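Local coordinates for protein NAD-dependent dehydrogenase (Rhizobium meliloti, PDB 4Z0P) that probably reduces glyoxylate and hydroxypyruvate with NADPH, as a member of the D-isomer specific 2-hydroxyacid dehydrogenase family, at residues E298-R303 and L308-V313; S6-D11 and G25-R30; L112-Q117 and G255-V260. All blocks are in the same frame, centred on the assembly; numbering follows the deposited sequence.

Contact 1. Residues E298-R303 and L308-V313; sequences EHQIAR and LPLEHV
Arg303, on helix 290-305, reaches Pro309 and Glu311 in the loop that follows, so the contact is a helix folded against its own C-terminal extension beside the smaller parallel sheet, whose strand 69-72 lies against Gln300 and Leu310. The guanidinium holds the carbonyl of Pro309 side-on: NE lies 2.9 Å and NH2 2.8 Å from Pro309 O, which sits in the guanidinium plane. One face of that group carries the carboxylate of Glu311, the two planes only 4° apart and OE2 above the centre, while CB of Leu308 lies against the opposite face. Because no N-H points at the stacked oxygen, the long salt bridge from Arg303 NH1 to Glu311 OE2 (3.7 Å) is a matter of charge alone. An alanine in place of Arg303 removes both donors to Pro309 O, and would probably leave that carbonyl without its grip across this contact and the Glu311 carboxylate without its stacked cation. Gln300 fixes Glu311 at two points: Glu311 N, from above the carbonyl plane, gives a nearly straight bond (172°) to OE1, and NE2 meets Glu311 OE1 on its anti side at 2.8 Å. The bend at chi2 (-53°) brings the amide across Glu311. Further out, His312 pairs through its backbone with Arg93, a residue that binds NADPH. Nearer the helix, Leu308 N donates to Arg303 O at 2.9 Å.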
loop_
_atom_site.group_PDB
_atom_site.type_symbol
_atom_site.label_atom_id
_atom_site.label_comp_id
_atom_site.label_asym_id
_atom_site.label_seq_id
_atom_site.Cartn_x
_atom_site.Cartn_y
_atom_site.Cartn_z
ATOM N N GLU A 298 10.675 -15.983 -25.925
ATOM C CA GLU A 298 10.344 -16.070 -27.354
ATOM C C GLU A 298 10.873 -14.867 -28.139
ATOM O O GLU A 298 11.457 -15.017 -29.228
ATOM C CB GLU A 298 8.845 -16.170 -27.562
ATOM C CG GLU A 298 8.272 -17.526 -27.252
ATOM C CD GLU A 298 6.763 -17.513 -27.086
ATOM O OE1 GLU A 298 6.108 -16.532 -27.491
ATOM O OE2 GLU A 298 6.229 -18.497 -26.540
ATOM N N HIS A 299 10.666 -13.681 -27.574
ATOM C CA HIS A 299 11.073 -12.419 -28.221
ATOM C C HIS A 299 12.589 -12.361 -28.370
ATOM O O HIS A 299 13.095 -12.030 -29.446
ATOM C CB HIS A 299 10.527 -11.214 -27.435
ATOM C CG HIS A 299 10.908 -9.879 -28.010
ATOM N ND1 HIS A 299 10.505 -9.461 -29.260
ATOM C CD2 HIS A 299 11.647 -8.865 -27.496
ATOM C CE1 HIS A 299 10.987 -8.254 -29.499
ATOM N NE2 HIS A 299 11.687 -7.870 -28.445
ATOM N N GLN A 300 13.311 -12.738 -27.314
ATOM C CA GLN A 300 14.780 -12.742 -27.350
ATOM C C GLN A 300 15.340 -13.791 -28.300
ATOM O O GLN A 300 16.310 -13.512 -29.014
ATOM C CB GLN A 300 15.374 -12.911 -25.946
ATOM C CG GLN A 300 15.085 -11.726 -25.032
ATOM C CD GLN A 300 15.497 -10.369 -25.631
ATOM O OE1 GLN A 300 16.596 -10.223 -26.159
ATOM N NE2 GLN A 300 14.609 -9.377 -25.555
ATOM N N ILE A 301 14.740 -14.981 -28.315
ATOM C CA ILE A 301 15.114 -16.007 -29.299
ATOM C C ILE A 301 14.950 -15.438 -30.723
ATOM O O ILE A 301 15.838 -15.604 -31.560
ATOM C CB ILE A 301 14.299 -17.310 -29.140
ATOM C CG1 ILE A 301 14.748 -18.061 -27.886
ATOM C CG2 ILE A 301 14.483 -18.219 -30.357
ATOM C CD1 ILE A 301 13.856 -19.212 -27.451
ATOM N N ALA A 302 13.833 -14.764 -30.996
ATOM C CA ALA A 302 13.585 -14.244 -32.343
ATOM C C ALA A 302 14.623 -13.190 -32.718
ATOM O O ALA A 302 15.125 -13.165 -33.854
ATOM C CB ALA A 302 12.173 -13.683 -32.464
ATOM N N ARG A 303 14.961 -12.325 -31.773
ATOM C CA ARG A 303 16.028 -11.350 -31.995
ATOM C C ARG A 303 17.358 -12.052 -32.306
ATOM O O ARG A 303 18.035 -11.710 -33.270
ATOM C CB ARG A 303 16.195 -10.426 -30.785
ATOM C CG ARG A 303 15.062 -9.425 -30.583
ATOM C CD ARG A 303 15.304 -8.587 -29.330
ATOM N NE ARG A 303 16.496 -7.752 -29.465
ATOM C CZ ARG A 303 16.545 -6.571 -30.081
ATOM N NH1 ARG A 303 15.459 -6.029 -30.636
ATOM N NH2 ARG A 303 17.700 -5.919 -30.152
ATOM N N LEU A 308 19.916 -9.790 -34.344
ATOM C CA LEU A 308 19.814 -8.601 -33.497
ATOM C C LEU A 308 20.398 -8.875 -32.110
ATOM O O LEU A 308 20.390 -10.016 -31.663
ATOM C CB LEU A 308 18.360 -8.154 -33.360
ATOM C CG LEU A 308 17.668 -7.726 -34.655
ATOM C CD1 LEU A 308 16.171 -7.607 -34.433
ATOM C CD2 LEU A 308 18.225 -6.405 -35.162
ATOM N N PRO A 309 20.930 -7.830 -31.445
ATOM C CA PRO A 309 21.514 -8.027 -30.118
ATOM C C PRO A 309 20.486 -8.473 -29.090
ATOM O O PRO A 309 19.380 -7.948 -29.068
ATOM C CB PRO A 309 22.073 -6.648 -29.738
ATOM C CG PRO A 309 21.620 -5.694 -30.780
ATOM C CD PRO A 309 21.182 -6.475 -31.973
ATOM N N LEU A 310 20.856 -9.436 -28.253
ATOM C CA LEU A 310 20.033 -9.783 -27.102
ATOM C C LEU A 310 19.924 -8.595 -26.162
ATOM O O LEU A 310 20.853 -7.797 -26.042
ATOM C CB LEU A 310 20.633 -10.980 -26.352
ATOM C CG LEU A 310 20.578 -12.317 -27.090
ATOM C CD1 LEU A 310 21.576 -13.291 -26.482
ATOM C CD2 LEU A 310 19.172 -12.896 -27.023
ATOM N N GLU A 311 18.789 -8.497 -25.486
ATOM C CA GLU A 311 18.543 -7.462 -24.475
ATOM C C GLU A 311 18.642 -8.077 -23.086
ATOM O O GLU A 311 18.409 -9.270 -22.919
ATOM C CB GLU A 311 17.162 -6.847 -24.693
ATOM C CG GLU A 311 17.069 -6.105 -26.023
ATOM C CD GLU A 311 15.650 -5.844 -26.498
ATOM O OE1 GLU A 311 14.734 -6.642 -26.219
ATOM O OE2 GLU A 311 15.457 -4.832 -27.187
ATOM N N HIS A 312 19.008 -7.254 -22.097
ATOM C CA HIS A 312 19.061 -7.670 -20.694
ATOM C C HIS A 312 20.109 -8.744 -20.442
ATOM O O HIS A 312 19.907 -9.636 -19.630
ATOM C CB HIS A 312 17.685 -8.138 -20.182
ATOM C CG HIS A 312 16.552 -7.283 -20.648
ATOM N ND1 HIS A 312 16.478 -5.943 -20.364
ATOM C CD2 HIS A 312 15.477 -7.567 -21.418
ATOM C CE1 HIS A 312 15.396 -5.434 -20.923
ATOM N NE2 HIS A 312 14.767 -6.402 -21.563
ATOM N N VAL A 313 21.251 -8.606 -21.109
ATOM C CA VAL A 313 22.346 -9.550 -20.940
ATOM C C VAL A 313 23.179 -9.141 -19.726
ATOM O O VAL A 313 23.613 -8.006 -19.620
ATOM C CB VAL A 313 23.229 -9.580 -22.196
ATOM C CG1 VAL A 313 24.423 -10.519 -22.024
ATOM C CG2 VAL A 313 22.396 -9.999 -23.401
#

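Contact 2. Residues S6-D11 and G25-R30; sequences SPVIVD and GAFPGR
Val8 and Phe27 meet with their side chains crossed at about a right angle, the methyl CG2 of Val8 lying over one face of the ring. The evidence for a CH-pi contact is the 4.2 Å from Val8 CG2 to the centroid of the Phe27 ring, 22° off its normal. The methyl is displaced toward the rim and comes nearest CD1. Val8 CG1 reaches only the far end of the same ring, at CZ. With CG1 anti to the backbone N (chi1 -180°), the second methyl is left beside that nitrogen, where it touches both the Phe27 ring and the aliphatic part of Arg30. The chain of Arg30 crosses Val8 obliquely and stays extended from CG to NE, with CD 3.7 Å from Val8 CG2. It carries the guanidinium to Ser6, just before the strand, whose carbonyl accepts an N-H of NH1 on a lone pair and in plane: NH1 to Ser6 O is 2.9 Å at 162°. The same NH1 gives to a water that also accepts from Ser6 N, so a water bridge adds to the direct bond. Arg30 NH2 makes a salt bridge with Glu305 of helix 290-305, and the Phe27 ring meets that of Phe294 on the same helix. A type II turn from Phe27 to Arg30, with Gly29 at positive phi, sets both side chains against Val8, with the Arg30 guanidinium at Ser6. The arrangement is the return leg of a beta-alpha-beta crossover: strand 8-12, helix 16-23, then this loop into the parallel neighbour 32-34.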
loop_
_atom_site.group_PDB
_atom_site.type_symbol
_atom_site.label_atom_id
_atom_site.label_comp_id
_atom_site.label_asym_id
_atom_site.label_seq_id
_atom_site.Cartn_x
_atom_site.Cartn_y
_atom_site.Cartn_z
ATOM N N SER A 6 15.409 -25.647 -32.797
ATOM C CA SER A 6 15.868 -26.076 -31.497
ATOM C C SER A 6 14.708 -26.179 -30.521
ATOM O O SER A 6 13.855 -25.271 -30.468
ATOM C CB SER A 6 16.886 -25.100 -30.911
ATOM O OG SER A 6 17.222 -25.525 -29.602
ATOM N N PRO A 7 14.680 -27.268 -29.737
ATOM C CA PRO A 7 13.821 -27.247 -28.546
ATOM C C PRO A 7 14.202 -26.168 -27.540
ATOM O O PRO A 7 15.269 -25.529 -27.649
ATOM C CB PRO A 7 14.038 -28.636 -27.914
ATOM C CG PRO A 7 14.564 -29.496 -29.021
ATOM C CD PRO A 7 15.363 -28.569 -29.899
ATOM N N VAL A 8 13.328 -25.977 -26.557
ATOM C CA VAL A 8 13.595 -25.076 -25.446
ATOM C C VAL A 8 13.457 -25.912 -24.200
ATOM O O VAL A 8 12.428 -26.560 -24.000
ATOM C CB VAL A 8 12.602 -23.890 -25.358
ATOM C CG1 VAL A 8 12.936 -22.985 -24.178
ATOM C CG2 VAL A 8 12.624 -23.072 -26.634
ATOM N N ILE A 9 14.511 -25.924 -23.398
ATOM C CA ILE A 9 14.493 -26.582 -22.091
ATOM C C ILE A 9 13.902 -25.604 -21.069
ATOM O O ILE A 9 14.309 -24.449 -21.010
ATOM C CB ILE A 9 15.921 -26.926 -21.649
ATOM C CG1 ILE A 9 16.503 -28.010 -22.565
ATOM C CG2 ILE A 9 15.960 -27.364 -20.192
ATOM C CD1 ILE A 9 18.021 -28.059 -22.567
ATOM N N VAL A 10 12.974 -26.120 -20.264
ATOM C CA VAL A 10 12.342 -25.362 -19.174
ATOM C C VAL A 10 12.670 -26.117 -17.870
ATOM O O VAL A 10 12.263 -27.266 -17.674
ATOM C CB VAL A 10 10.823 -25.232 -19.384
ATOM C CG1 VAL A 10 10.168 -24.543 -18.188
ATOM C CG2 VAL A 10 10.528 -24.447 -20.664
ATOM N N ASP A 11 13.445 -25.463 -16.996
ATOM C CA ASP A 11 13.823 -26.033 -15.693
ATOM C C ASP A 11 13.634 -24.966 -14.627
ATOM O O ASP A 11 14.601 -24.342 -14.172
ATOM C CB ASP A 11 15.261 -26.545 -15.707
ATOM C CG ASP A 11 15.626 -27.301 -14.472
ATOM O OD1 ASP A 11 14.763 -27.665 -13.669
ATOM O OD2 ASP A 11 16.819 -27.553 -14.288
ATOM N N GLY A 25 0.656 -23.685 -25.827
ATOM C CA GLY A 25 0.896 -22.672 -26.850
ATOM C C GLY A 25 2.197 -21.882 -26.703
ATOM O O GLY A 25 2.431 -20.959 -27.474
ATOM N N ALA A 26 3.058 -22.236 -25.748
ATOM C CA ALA A 26 4.340 -21.556 -25.608
ATOM C C ALA A 26 5.275 -22.057 -26.704
ATOM O O ALA A 26 5.154 -23.196 -27.136
ATOM C CB ALA A 26 4.949 -21.822 -24.245
ATOM N N PHE A 27 6.183 -21.187 -27.144
ATOM C CA PHE A 27 7.241 -21.531 -28.105
ATOM C C PHE A 27 6.708 -22.278 -29.332
ATOM O O PHE A 27 7.072 -23.423 -29.572
ATOM C CB PHE A 27 8.317 -22.337 -27.385
ATOM C CG PHE A 27 8.867 -21.634 -26.179
ATOM C CD1 PHE A 27 9.704 -20.542 -26.328
ATOM C CD2 PHE A 27 8.547 -22.064 -24.901
ATOM C CE1 PHE A 27 10.198 -19.872 -25.217
ATOM C CE2 PHE A 27 9.053 -21.401 -23.788
ATOM C CZ PHE A 27 9.873 -20.304 -23.954
ATOM N N PRO A 28 5.811 -21.636 -30.094
ATOM C CA PRO A 28 5.174 -22.354 -31.198
ATOM C C PRO A 28 6.215 -22.850 -32.197
ATOM O O PRO A 28 7.176 -22.141 -32.491
ATOM C CB PRO A 28 4.217 -21.316 -31.805
ATOM C CG PRO A 28 4.597 -20.008 -31.218
ATOM C CD PRO A 28 5.242 -20.289 -29.905
ATOM N N GLY A 29 6.055 -24.083 -32.650
ATOM C CA GLY A 29 6.975 -24.680 -33.615
ATOM C C GLY A 29 8.208 -25.339 -33.009
ATOM O O GLY A 29 9.010 -25.907 -33.752
ATOM N N ARG A 30 8.374 -25.274 -31.683
ATOM C CA ARG A 30 9.518 -25.884 -30.987
ATOM C C ARG A 30 9.026 -26.890 -29.977
ATOM O O ARG A 30 8.014 -26.674 -29.329
ATOM C CB ARG A 30 10.319 -24.830 -30.206
ATOM C CG ARG A 30 10.885 -23.719 -31.050
ATOM C CD ARG A 30 11.627 -22.712 -30.212
ATOM N NE ARG A 30 12.089 -21.626 -31.069
ATOM C CZ ARG A 30 13.202 -21.638 -31.794
ATOM N NH1 ARG A 30 14.043 -22.669 -31.780
ATOM N NH2 ARG A 30 13.492 -20.587 -32.539
HETATM O O HOH W 1 16.128 -22.970 -33.810
#

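Contact 3. Residues L112-Q117 and G255-V260; sequences LLHLRQ and GASLDV. With NDP (NADPH dihydro-nicotinamide-adenine-dinucleotide phosphate), chain H.
His114 meets Ser257 where the last turn of helix 97-115 lies on strand 255-258 of the seven-stranded parallel sheet, in the Rossmann-type nucleotide-binding domain. Along the first segment, Leu112 and Leu113 face the second subunit, packing on its Met108 and Leu113; Leu113 also touches Tyr279 of its own chain. The cross-contact rests on His114. With CG beside the backbone N and anti to the carbonyl carbon (chi1 -69°), the ring is directed at the strand and presents its edge to Ser257 OG and Ala256 O. NE2 gives a bond of 2.8 Å to Ser257 OG, bent to 147°. The hydroxyl lies close to the ring plane and is also bonded to Gln110 OE1, one turn earlier on the helix, so two helix side chains share it. CE1 lies 3.7 Å from Ala256 O, and the rings of Tyr279 and His114 pack edge-to-face. Gly255 leaves room for this ring, since a CB there would be about 3.4 Å from His114 CE1. After Leu115, Arg116 leaves the helical conformation and turns its guanidinium to Glu105 of the second subunit in a salt bridge. Gln117, at positive phi, closes the helix as the C-prime residue of a Schellman motif. Beyond the strand's far end lies the cofactor: Asp259, whose OD1 is bonded to Thr281, accepts on OD2 an N-H from the carboxamide N7N of NADPH, at 2.9 Å and 171°.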
loop_
_atom_site.group_PDB
_atom_site.type_symbol
_atom_site.label_atom_id
_atom_site.label_comp_id
_atom_site.label_asym_id
_atom_site.label_seq_id
_atom_site.Cartn_x
_atom_site.Cartn_y
_atom_site.Cartn_z
ATOM N N LEU A 112 3.599 1.513 3.409
ATOM C CA LEU A 112 2.330 1.872 4.027
ATOM C C LEU A 112 2.084 1.167 5.350
ATOM O O LEU A 112 1.619 1.817 6.323
ATOM C CB LEU A 112 1.169 1.668 3.062
ATOM C CG LEU A 112 1.154 2.596 1.852
ATOM C CD1 LEU A 112 0.087 2.161 0.849
ATOM C CD2 LEU A 112 0.988 4.060 2.231
ATOM N N LEU A 113 2.418 -0.117 5.427
ATOM C CA LEU A 113 2.261 -0.874 6.687
ATOM C C LEU A 113 3.054 -0.213 7.805
ATOM O O LEU A 113 2.561 -0.071 8.926
ATOM C CB LEU A 113 2.718 -2.318 6.511
ATOM C CG LEU A 113 1.798 -3.297 5.759
ATOM C CD1 LEU A 113 2.576 -4.583 5.512
ATOM C CD2 LEU A 113 0.583 -3.572 6.610
ATOM N N HIS A 114 4.290 0.185 7.515
ATOM C CA HIS A 114 5.108 0.867 8.524
ATOM C C HIS A 114 4.632 2.297 8.807
ATOM O O HIS A 114 4.478 2.684 9.969
ATOM C CB HIS A 114 6.577 0.802 8.137
ATOM C CG HIS A 114 7.128 -0.582 8.229
ATOM N ND1 HIS A 114 7.384 -1.225 9.424
ATOM C CD2 HIS A 114 7.473 -1.452 7.260
ATOM C CE1 HIS A 114 7.863 -2.429 9.181
ATOM N NE2 HIS A 114 7.929 -2.592 7.875
ATOM N N LEU A 115 4.322 3.060 7.765
ATOM C CA LEU A 115 3.826 4.430 7.944
ATOM C C LEU A 115 2.574 4.457 8.789
ATOM O O LEU A 115 2.443 5.265 9.709
ATOM C CB LEU A 115 3.507 5.075 6.609
ATOM C CG LEU A 115 2.817 6.461 6.633
ATOM C CD1 LEU A 115 3.782 7.509 7.188
ATOM C CD2 LEU A 115 2.285 6.814 5.253
ATOM N N ARG A 116 1.643 3.584 8.440
ATOM C CA ARG A 116 0.315 3.593 9.047
ATOM C C ARG A 116 0.207 2.721 10.317
ATOM O O ARG A 116 -0.875 2.468 10.814
ATOM C CB ARG A 116 -0.732 3.221 8.001
ATOM C CG ARG A 116 -0.819 4.176 6.806
ATOM C CD ARG A 116 -1.094 5.644 7.153
ATOM N NE ARG A 116 -2.421 5.729 7.733
ATOM C CZ ARG A 116 -3.475 6.348 7.199
ATOM N NH1 ARG A 116 -3.376 7.083 6.107
ATOM N NH2 ARG A 116 -4.642 6.237 7.811
ATOM N N GLN A 117 1.341 2.337 10.871
ATOM C CA GLN A 117 1.424 1.746 12.218
ATOM C C GLN A 117 0.525 0.521 12.314
ATOM O O GLN A 117 -0.166 0.280 13.305
ATOM C CB GLN A 117 1.056 2.784 13.282
ATOM C CG GLN A 117 1.895 4.031 13.156
ATOM C CD GLN A 117 1.564 5.068 14.191
ATOM O OE1 GLN A 117 2.086 5.038 15.309
ATOM N NE2 GLN A 117 0.697 5.999 13.828
ATOM N N GLY A 255 11.544 -1.423 13.111
ATOM C CA GLY A 255 10.826 -2.511 12.474
ATOM C C GLY A 255 11.487 -2.909 11.187
ATOM O O GLY A 255 12.450 -2.277 10.737
ATOM N N ALA A 256 10.959 -3.969 10.570
ATOM C CA ALA A 256 11.509 -4.443 9.310
ATOM C C ALA A 256 10.475 -5.192 8.482
ATOM O O ALA A 256 9.510 -5.715 9.029
ATOM C CB ALA A 256 12.712 -5.344 9.560
ATOM N N SER A 257 10.683 -5.192 7.167
ATOM C CA SER A 257 9.975 -6.092 6.244
ATOM C C SER A 257 11.032 -6.866 5.487
ATOM O O SER A 257 11.851 -6.268 4.774
ATOM C CB SER A 257 9.117 -5.313 5.250
ATOM O OG SER A 257 8.036 -4.648 5.919
ATOM N N LEU A 258 11.030 -8.184 5.656
ATOM C CA LEU A 258 12.025 -9.040 5.000
ATOM C C LEU A 258 11.315 -10.038 4.109
ATOM O O LEU A 258 10.512 -10.856 4.593
ATOM C CB LEU A 258 12.897 -9.774 6.033
ATOM C CG LEU A 258 13.644 -8.839 7.014
ATOM C CD1 LEU A 258 14.336 -9.654 8.097
ATOM C CD2 LEU A 258 14.654 -7.963 6.262
ATOM N N ASP A 259 11.628 -9.982 2.815
ATOM C CA ASP A 259 11.167 -10.955 1.828
ATOM C C ASP A 259 12.233 -11.988 1.503
ATOM O O ASP A 259 11.944 -12.997 0.859
ATOM C CB ASP A 259 10.783 -10.256 0.527
ATOM C CG ASP A 259 10.037 -11.179 -0.438
ATOM O OD1 ASP A 259 8.982 -11.791 -0.050
ATOM O OD2 ASP A 259 10.515 -11.302 -1.599
ATOM N N VAL A 260 13.475 -11.689 1.892
ATOM C CA VAL A 260 14.662 -12.475 1.484
ATOM C C VAL A 260 15.545 -12.690 2.699
ATOM O O VAL A 260 15.563 -11.854 3.615
ATOM C CB VAL A 260 15.427 -11.799 0.325
ATOM C CG1 VAL A 260 14.547 -11.732 -0.914
ATOM C CG2 VAL A 260 15.884 -10.402 0.712
HETATM P PA NDP H . 19.103 -3.769 -12.026
HETATM O O1A NDP H . 20.365 -4.414 -12.577
HETATM O O2A NDP H . 18.210 -3.066 -12.994
HETATM O O5B NDP H . 19.579 -2.735 -10.925
HETATM C C5B NDP H . 20.589 -3.000 -9.975
HETATM C C4B NDP H . 20.925 -1.708 -9.280
HETATM O O4B NDP H . 21.818 -2.028 -8.216
HETATM C C3B NDP H . 21.645 -0.691 -10.163
HETATM O O3B NDP H . 21.187 0.604 -9.790
HETATM C C2B NDP H . 23.098 -0.875 -9.782
HETATM O O2B NDP H . 23.911 0.270 -9.948
HETATM C C1B NDP H . 22.943 -1.172 -8.314
HETATM N N9A NDP H . 24.164 -1.815 -7.798
HETATM C C8A NDP H . 24.684 -3.029 -8.066
HETATM N N7A NDP H . 25.800 -3.281 -7.419
HETATM C C5A NDP H . 26.014 -2.151 -6.684
HETATM C C6A NDP H . 27.040 -1.762 -5.798
HETATM N N6A NDP H . 28.081 -2.568 -5.488
HETATM N N1A NDP H . 26.960 -0.533 -5.216
HETATM C C2A NDP H . 25.925 0.263 -5.524
HETATM N N3A NDP H . 24.908 0.007 -6.352
HETATM C C4A NDP H . 25.007 -1.234 -6.896
HETATM O O3 NDP H . 18.369 -4.961 -11.219
HETATM P PN NDP H . 16.769 -4.968 -10.945
HETATM O O1N NDP H . 16.329 -3.644 -10.418
HETATM O O2N NDP H . 16.050 -5.561 -12.104
HETATM O O5D NDP H . 16.750 -6.099 -9.824
HETATM C C5D NDP H . 17.409 -5.866 -8.596
HETATM C C4D NDP H . 17.467 -7.140 -7.766
HETATM O O4D NDP H . 16.193 -7.409 -7.175
HETATM C C3D NDP H . 17.769 -8.431 -8.514
HETATM O O3D NDP H . 19.183 -8.556 -8.767
HETATM C C2D NDP H . 17.252 -9.536 -7.615
HETATM O O2D NDP H . 18.287 -9.987 -6.722
HETATM C C1D NDP H . 16.174 -8.777 -6.800
HETATM N N1N NDP H . 14.826 -9.310 -7.009
HETATM C C2N NDP H . 14.112 -9.878 -5.960
HETATM C C3N NDP H . 12.849 -10.361 -6.128
HETATM C C7N NDP H . 11.996 -10.838 -4.991
HETATM O O7N NDP H . 10.982 -11.510 -5.266
HETATM N N7N NDP H . 12.336 -10.564 -3.750
HETATM C C4N NDP H . 12.240 -10.339 -7.481
HETATM C C5N NDP H . 13.079 -9.734 -8.544
HETATM C C6N NDP H . 14.277 -9.237 -8.297
HETATM P P2B NDP H . 24.371 0.760 -11.411
HETATM O O1X NDP H . 23.114 1.332 -12.014
HETATM O O2X NDP H . 25.407 1.817 -11.071
HETATM O O3X NDP H . 24.905 -0.428 -12.120
#

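Overall arrangement
Contacts 1 and 2 belong to one neighbourhood, their centres 15 Å apart, and both involve helix 290-305, which supplies one segment of contact 1 and packs on the loop of contact 2: Glu298 OE2 probably accepts a hydrogen bond from Phe27 N, and Ile301 packs on Arg30. Contact 3 is on the opposite side of the chain's centre, about 37 Å and 40 Å from them between centres, in the nucleotide-binding sheet and at the subunit interface. Contact 1 is a surface contact, rich in charge and backbone carbonyls; contact 2 is partly buried, combining an apolar aromatic patch with one arginine-carbonyl bond; contact 3 is buried, with a single imidazole-to-hydroxyl hydrogen bond across it. Contact 3 alone includes residues that touch NADPH.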